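Local coordinates for protein borrelidin polyketide synthase, type I (Streptomyces parvulus, PDB 6OBT) that probably removes water from a beta-hydroxyacyl intermediate during borrelidin assembly, as a dehydratase domain of a modular polyketide synthase, at residues H73-G77 and Q78-P82; G83-W86 and V87-L91; L165-W168 and P169-A173. All coordinates share one frame; numbering follows the deposited sequence.

Interaction 1. Residues H73-G77 and Q78-P82; sequences HQVLG and QVLLP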
loop_
_atom_site.group_PDB
_atom_site.type_symbol
_atom_site.label_atom_id
_atom_site.label_comp_id
_atom_site.label_asym_id
_atom_site.label_seq_id
_atom_site.Cartn_x
_atom_site.Cartn_y
_atom_site.Cartn_z
ATOM N N HIS A 73 -20.931 12.350 -15.718
ATOM C CA HIS A 73 -20.066 13.522 -15.860
ATOM C C HIS A 73 -19.258 13.397 -17.158
ATOM O O HIS A 73 -18.145 12.883 -17.141
ATOM C CB HIS A 73 -19.152 13.652 -14.669
ATOM C CG HIS A 73 -18.352 14.917 -14.657
ATOM N ND1 HIS A 73 -17.083 15.000 -15.190
ATOM C CD2 HIS A 73 -18.632 16.145 -14.155
ATOM C CE1 HIS A 73 -16.624 16.232 -15.037
ATOM N NE2 HIS A 73 -17.544 16.944 -14.409
ATOM N N GLN A 74 -19.794 13.920 -18.249
ATOM C CA GLN A 74 -19.201 13.758 -19.576
ATOM C C GLN A 74 -18.989 15.132 -20.188
ATOM O O GLN A 74 -19.942 15.913 -20.312
ATOM C CB GLN A 74 -20.097 12.893 -20.454
ATOM C CG GLN A 74 -19.614 12.721 -21.892
ATOM C CD GLN A 74 -20.734 12.268 -22.783
ATOM O OE1 GLN A 74 -21.027 11.077 -22.867
ATOM N NE2 GLN A 74 -21.408 13.223 -23.419
ATOM N N VAL A 75 -17.746 15.437 -20.557
ATOM C CA VAL A 75 -17.398 16.715 -21.172
ATOM C C VAL A 75 -16.855 16.432 -22.564
ATOM O O VAL A 75 -15.876 15.684 -22.716
ATOM C CB VAL A 75 -16.391 17.521 -20.332
ATOM C CG1 VAL A 75 -15.131 16.746 -20.108
ATOM C CG2 VAL A 75 -16.087 18.855 -21.004
ATOM N N LEU A 76 -17.504 17.021 -23.569
ATOM C CA LEU A 76 -17.109 16.890 -24.976
ATOM C C LEU A 76 -16.994 15.421 -25.370
ATOM O O LEU A 76 -16.048 15.005 -26.043
ATOM C CB LEU A 76 -15.808 17.645 -25.251
ATOM C CG LEU A 76 -15.792 19.145 -24.957
ATOM C CD1 LEU A 76 -14.446 19.745 -25.342
ATOM C CD2 LEU A 76 -16.927 19.844 -25.692
ATOM N N GLY A 77 -17.961 14.621 -24.915
ATOM C CA GLY A 77 -18.041 13.206 -25.217
ATOM C C GLY A 77 -17.144 12.298 -24.407
ATOM O O GLY A 77 -17.195 11.074 -24.598
ATOM N N GLN A 78 -16.316 12.838 -23.525
ATOM C CA GLN A 78 -15.419 12.028 -22.713
ATOM C C GLN A 78 -15.951 11.922 -21.292
ATOM O O GLN A 78 -16.381 12.921 -20.704
ATOM C CB GLN A 78 -14.013 12.624 -22.694
ATOM C CG GLN A 78 -13.266 12.537 -24.019
ATOM C CD GLN A 78 -11.784 12.833 -23.857
ATOM O OE1 GLN A 78 -10.929 11.991 -24.154
ATOM N NE2 GLN A 78 -11.473 14.032 -23.370
ATOM N N VAL A 79 -15.924 10.712 -20.740
ATOM C CA VAL A 79 -16.205 10.542 -19.314
ATOM C C VAL A 79 -14.956 10.944 -18.531
ATOM O O VAL A 79 -13.951 10.228 -18.534
ATOM C CB VAL A 79 -16.627 9.105 -18.981
ATOM C CG1 VAL A 79 -16.903 8.962 -17.477
ATOM C CG2 VAL A 79 -17.844 8.703 -19.792
ATOM N N LEU A 80 -15.019 12.089 -17.849
ATOM C CA LEU A 80 -13.938 12.560 -17.002
ATOM C C LEU A 80 -14.351 12.406 -15.550
ATOM O O LEU A 80 -15.504 12.684 -15.195
ATOM C CB LEU A 80 -13.603 14.037 -17.242
ATOM C CG LEU A 80 -13.114 14.586 -18.575
ATOM C CD1 LEU A 80 -12.279 15.855 -18.343
ATOM C CD2 LEU A 80 -12.365 13.566 -19.372
ATOM N N LEU A 81 -13.413 11.961 -14.722
ATOM C CA LEU A 81 -13.596 12.066 -13.286
ATOM C C LEU A 81 -13.729 13.542 -12.919
ATOM O O LEU A 81 -12.929 14.369 -13.381
ATOM C CB LEU A 81 -12.408 11.421 -12.558
ATOM C CG LEU A 81 -12.689 11.159 -11.073
ATOM C CD1 LEU A 81 -13.721 10.043 -10.924
ATOM C CD2 LEU A 81 -11.387 10.788 -10.342
ATOM N N PRO A 82 -14.747 13.932 -12.166
ATOM C CA PRO A 82 -14.861 15.352 -11.823
ATOM C C PRO A 82 -13.690 15.766 -10.938
ATOM O O PRO A 82 -13.251 15.015 -10.065
ATOM C CB PRO A 82 -16.219 15.456 -11.112
ATOM C CG PRO A 82 -16.643 14.070 -10.805
ATOM C CD PRO A 82 -15.861 13.114 -11.662
#
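Four hydrogen bonds tie H73-G77 to Q78-P82. Around the turn, V75 and Q78 form a hydrogen-bonded antiparallel pair: V75 N reaches Q78 O at 2.9 Å, and Q78 N reaches V75 O at 3.0 Å. Further along, L80 N makes only a weak bond to H73 O. The remaining one uses a side chain: H73 ND1 donates to L80 O at 2.8 Å, approaching from above the carbonyl plane, with the oxygen tilted 26° out of the imidazole plane. With H73 CG anti to the backbone N (chi1 -173°), the ring swings beside its own carbonyl and comes across to the other segment.

The two segments make a tight beta hairpin closed by a type I' turn, L76 and G77 both having positive phi. Together H73, G77 and P82 match the HxxxGxxxxP signature of polyketide dehydratases, whose histidine is taken to be catalytic in relatives.

A CH-pi contact covers one face of the imidazole: P82 CB sits 3.9 Å from the centroid of the H73 ring, nearly over its centre. F196 meets H73 as well and also touches P82.

Apolar packing is tight between V75 and L80. V75 CG1, lying between its backbone N and carbonyl carbon, presses to 3.3 Å from L80 CG and 3.5 Å from L80 CD1.

Interaction 2. Residues G83-W86 and V87-L91; sequences GVVW and VELAL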
loop_
_atom_site.group_PDB
_atom_site.type_symbol
_atom_site.label_atom_id
_atom_site.label_comp_id
_atom_site.label_asym_id
_atom_site.label_seq_id
_atom_site.Cartn_x
_atom_site.Cartn_y
_atom_site.Cartn_z
ATOM N N GLY A 83 -13.127 16.939 -11.233
ATOM C CA GLY A 83 -12.028 17.457 -10.433
ATOM C C GLY A 83 -12.334 17.529 -8.950
ATOM O O GLY A 83 -11.439 17.346 -8.114
ATOM N N VAL A 84 -13.595 17.770 -8.590
ATOM C CA VAL A 84 -13.924 17.829 -7.166
ATOM C C VAL A 84 -13.764 16.466 -6.499
ATOM O O VAL A 84 -13.692 16.398 -5.271
ATOM C CB VAL A 84 -15.345 18.369 -6.916
ATOM C CG1 VAL A 84 -15.446 19.861 -7.305
ATOM C CG2 VAL A 84 -16.375 17.534 -7.647
ATOM N N VAL A 85 -13.686 15.367 -7.263
ATOM C CA VAL A 85 -13.393 14.087 -6.616
ATOM C C VAL A 85 -12.039 14.152 -5.914
ATOM O O VAL A 85 -11.869 13.621 -4.807
ATOM C CB VAL A 85 -13.437 12.921 -7.631
ATOM C CG1 VAL A 85 -12.747 11.690 -7.037
ATOM C CG2 VAL A 85 -14.877 12.587 -7.993
ATOM N N TRP A 86 -11.058 14.813 -6.535
ATOM C CA TRP A 86 -9.743 14.865 -5.905
ATOM C C TRP A 86 -9.766 15.735 -4.658
ATOM O O TRP A 86 -9.000 15.490 -3.724
ATOM C CB TRP A 86 -8.696 15.374 -6.887
ATOM C CG TRP A 86 -8.596 14.538 -8.179
ATOM C CD1 TRP A 86 -8.823 14.967 -9.446
ATOM C CD2 TRP A 86 -8.242 13.148 -8.283
ATOM N NE1 TRP A 86 -8.639 13.931 -10.341
ATOM C CE2 TRP A 86 -8.282 12.807 -9.648
ATOM C CE3 TRP A 86 -7.906 12.160 -7.347
ATOM C CZ2 TRP A 86 -7.978 11.515 -10.111
ATOM C CZ3 TRP A 86 -7.609 10.884 -7.799
ATOM C CH2 TRP A 86 -7.652 10.571 -9.170
ATOM N N VAL A 87 -10.645 16.741 -4.606
ATOM C CA VAL A 87 -10.752 17.529 -3.378
ATOM C C VAL A 87 -11.415 16.709 -2.278
ATOM O O VAL A 87 -10.987 16.737 -1.116
ATOM C CB VAL A 87 -11.512 18.848 -3.629
ATOM C CG1 VAL A 87 -11.496 19.709 -2.338
ATOM C CG2 VAL A 87 -10.892 19.599 -4.781
ATOM N N GLU A 88 -12.504 16.012 -2.621
ATOM C CA GLU A 88 -13.165 15.104 -1.691
ATOM C C GLU A 88 -12.188 14.090 -1.096
ATOM O O GLU A 88 -12.189 13.842 0.127
ATOM C CB GLU A 88 -14.326 14.416 -2.430
ATOM C CG GLU A 88 -14.692 13.002 -1.941
ATOM C CD GLU A 88 -15.581 13.051 -0.719
ATOM O OE1 GLU A 88 -16.086 12.000 -0.276
ATOM O OE2 GLU A 88 -15.772 14.165 -0.197
ATOM N N LEU A 89 -11.338 13.485 -1.941
ATOM C CA LEU A 89 -10.353 12.529 -1.431
ATOM C C LEU A 89 -9.334 13.211 -0.527
ATOM O O LEU A 89 -8.922 12.640 0.482
ATOM C CB LEU A 89 -9.645 11.818 -2.596
ATOM C CG LEU A 89 -10.549 10.897 -3.411
ATOM C CD1 LEU A 89 -9.807 10.295 -4.622
ATOM C CD2 LEU A 89 -11.139 9.815 -2.537
ATOM N N ALA A 90 -8.896 14.423 -0.881
ATOM C CA ALA A 90 -7.972 15.135 -0.009
ATOM C C ALA A 90 -8.613 15.437 1.342
ATOM O O ALA A 90 -7.965 15.286 2.388
ATOM C CB ALA A 90 -7.504 16.426 -0.681
ATOM N N LEU A 91 -9.888 15.858 1.341
ATOM C CA LEU A 91 -10.587 16.135 2.599
ATOM C C LEU A 91 -10.694 14.877 3.450
ATOM O O LEU A 91 -10.590 14.935 4.685
ATOM C CB LEU A 91 -11.984 16.703 2.321
ATOM C CG LEU A 91 -12.020 18.158 1.862
ATOM C CD1 LEU A 91 -13.312 18.478 1.088
ATOM C CD2 LEU A 91 -11.909 19.061 3.091
#
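Successive i to i+4 hydrogen bonds join G83-W86 to V87-L91: E88 N to V84 O at 2.9 Å and nearly straight (176°), then L89 N to V85 O and A90 N to W86 O. This is the opening of helix 83-97, the buried "sausage" around which antiparallel strands wrap in a hotdog fold; polyketide dehydratases carry two such units.

On one flank of the helix, V85, W86 and L89 pack together. L89 runs alongside both others, and its CD1 fills the angle between them, 3.8 Å from W86 CE3 and 4.1 Å from V85 CG1. The leucine gets there because its CG stands anti to its carbonyl carbon (chi1 -67°) and its chain then continues extended, back toward the preceding turn. Beyond the helix, the indole of W86 lies almost parallel to the ring of H150, and its side chain also rests on L107.

Other flanks face other parts of the core: V87 packs on L105, F258 and V261, while V84 touches F231, V235 and D232, the last in a DxxxH sequence that fits the catalytic aspartate motif of the family. E88 bends at chi2 (82°), and its buried carboxylate is gripped by three donors: OE1 takes bonds from G225 N and H42 NE2, OE2 one from L226 N.

Interaction 3. Residues L165-W168 and P169-A173; sequences LPEW and PPTGA
W168, which lies against P169 and P170, turns its one polar side-chain atom away from them: NE1 is hydrogen-bonded to OE1 of E212 on strand 208-214. That bond probably helps hold the indole in this rotation and leaves its carbon framework to meet the two prolines. Between the segments themselves there is no hydrogen bond, and the contact is made by rings and the bend of the chain.

The bend comes from a cis peptide between W168 and P169, which brings W168 CA and P169 CA to 3.0 Å. With chi1 at -172°, W168 CG is anti to its own N, beside the carbonyl that leads into the proline, and the indole is laid against the start of P169. A CH-pi contact results: P169 CA stands over the face of the five-membered ring, 3.9 Å from its centroid and 23° off the normal. The pyrrolidine of P169 also touches W203 on strand 199-205.

P170 meets the six-membered part of the indole. Its CD is 3.9 Å from both W168 CE3 and W168 CZ3, approaching obliquely, and the two side chains run alongside each other in the same direction. V210 touches both W168 and P170, while R272 packs on W168 and R274 on P170, so the strands 208-214 and 270-276 back this pair.

On the outer side E167 makes a looser approach. Its CG is 3.9 Å from P169 O, and the chain then bends at chi2 (-86°), bringing OE2 4.4 Å from T171 CG2.

An aromatic residue followed by cis-proline, ring against the proline CA, is a familiar pairing; here it shapes the linker from strand 148-156 to strand 174-176, the connection between the two hotdog units of a double-hotdog dehydratase.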
loop_
_atom_site.group_PDB
_atom_site.type_symbol
_atom_site.label_atom_id
_atom_site.label_comp_id
_atom_site.label_asym_id
_atom_site.label_seq_id
_atom_site.Cartn_x
_atom_site.Cartn_y
_atom_site.Cartn_z
ATOM N N LEU A 165 -26.207 30.830 8.796
ATOM C CA LEU A 165 -27.172 31.171 7.756
ATOM C C LEU A 165 -28.381 31.814 8.425
ATOM O O LEU A 165 -29.251 31.100 8.947
ATOM C CB LEU A 165 -27.586 29.917 6.979
ATOM C CG LEU A 165 -28.188 30.111 5.588
ATOM C CD1 LEU A 165 -27.345 31.064 4.756
ATOM C CD2 LEU A 165 -28.346 28.776 4.895
ATOM N N PRO A 166 -28.476 33.145 8.457
ATOM C CA PRO A 166 -29.519 33.783 9.282
ATOM C C PRO A 166 -30.915 33.762 8.664
ATOM O O PRO A 166 -31.899 33.872 9.410
ATOM C CB PRO A 166 -28.996 35.218 9.447
ATOM C CG PRO A 166 -27.530 35.160 9.050
ATOM C CD PRO A 166 -27.485 34.121 7.979
ATOM N N GLU A 167 -31.040 33.680 7.338
ATOM C CA GLU A 167 -32.339 33.545 6.677
ATOM C C GLU A 167 -32.135 32.904 5.308
ATOM O O GLU A 167 -31.058 33.005 4.710
ATOM C CB GLU A 167 -33.070 34.890 6.528
ATOM C CG GLU A 167 -32.402 35.917 5.619
ATOM C CD GLU A 167 -31.360 36.742 6.342
ATOM O OE1 GLU A 167 -30.463 36.150 6.967
ATOM O OE2 GLU A 167 -31.453 37.989 6.298
ATOM N N TRP A 168 -33.190 32.242 4.818
ATOM C CA TRP A 168 -33.135 31.601 3.497
ATOM C C TRP A 168 -34.470 31.708 2.761
ATOM O O TRP A 168 -35.520 31.356 3.331
ATOM C CB TRP A 168 -32.742 30.136 3.621
ATOM C CG TRP A 168 -32.482 29.504 2.274
ATOM C CD1 TRP A 168 -33.320 28.690 1.573
ATOM C CD2 TRP A 168 -31.305 29.654 1.479
ATOM N NE1 TRP A 168 -32.730 28.311 0.381
ATOM C CE2 TRP A 168 -31.494 28.898 0.299
ATOM C CE3 TRP A 168 -30.110 30.360 1.644
ATOM C CZ2 TRP A 168 -30.528 28.817 -0.698
ATOM C CZ3 TRP A 168 -29.147 30.276 0.644
ATOM C CH2 TRP A 168 -29.368 29.518 -0.510
ATOM N N PRO A 169 -34.476 32.181 1.504
ATOM C CA PRO A 169 -33.329 32.715 0.762
ATOM C C PRO A 169 -32.849 34.044 1.355
ATOM O O PRO A 169 -33.539 34.598 2.184
ATOM C CB PRO A 169 -33.888 32.929 -0.652
ATOM C CG PRO A 169 -35.205 32.233 -0.680
ATOM C CD PRO A 169 -35.712 32.249 0.709
ATOM N N PRO A 170 -31.665 34.523 0.962
ATOM C CA PRO A 170 -31.314 35.906 1.278
ATOM C C PRO A 170 -32.362 36.790 0.646
ATOM O O PRO A 170 -33.139 36.337 -0.189
ATOM C CB PRO A 170 -29.922 36.075 0.658
ATOM C CG PRO A 170 -29.424 34.696 0.417
ATOM C CD PRO A 170 -30.641 33.881 0.107
ATOM N N THR A 171 -32.433 38.045 1.078
ATOM C CA THR A 171 -33.620 38.838 0.747
ATOM C C THR A 171 -33.230 40.113 0.025
ATOM O O THR A 171 -32.111 40.634 0.146
ATOM C CB THR A 171 -34.491 39.122 1.975
ATOM O OG1 THR A 171 -35.560 40.028 1.610
ATOM C CG2 THR A 171 -33.693 39.764 2.986
ATOM N N GLY A 172 -34.179 40.574 -0.744
ATOM C CA GLY A 172 -33.874 41.254 -1.974
ATOM C C GLY A 172 -33.291 40.358 -3.041
ATOM O O GLY A 172 -32.675 40.866 -3.979
ATOM N N ALA A 173 -33.415 39.035 -2.896
ATOM C CA ALA A 173 -32.875 38.081 -3.854
ATOM C C ALA A 173 -33.930 37.770 -4.908
ATOM O O ALA A 173 -35.063 37.402 -4.573
ATOM C CB ALA A 173 -32.418 36.795 -3.166
#

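Interactions 1 and 2 are consecutive in the chain, with centres about 16 Å apart, and they touch: L81 CD2 packs 3.5 Å from W86 CZ2, so the end of the hairpin segment is seated on the core helix. If the family pattern holds, H73 in interaction 1 and D232, which touches V84 of interaction 2, belong to the active site, which would place these two contacts beside the catalytic chamber. Interaction 3 stands apart on the surface. Its centre is about 34 Å from that of interaction 1 and about 29 Å from that of interaction 2, with nearest atoms about 22 Å and 18 Å away, so it has no direct touch with either.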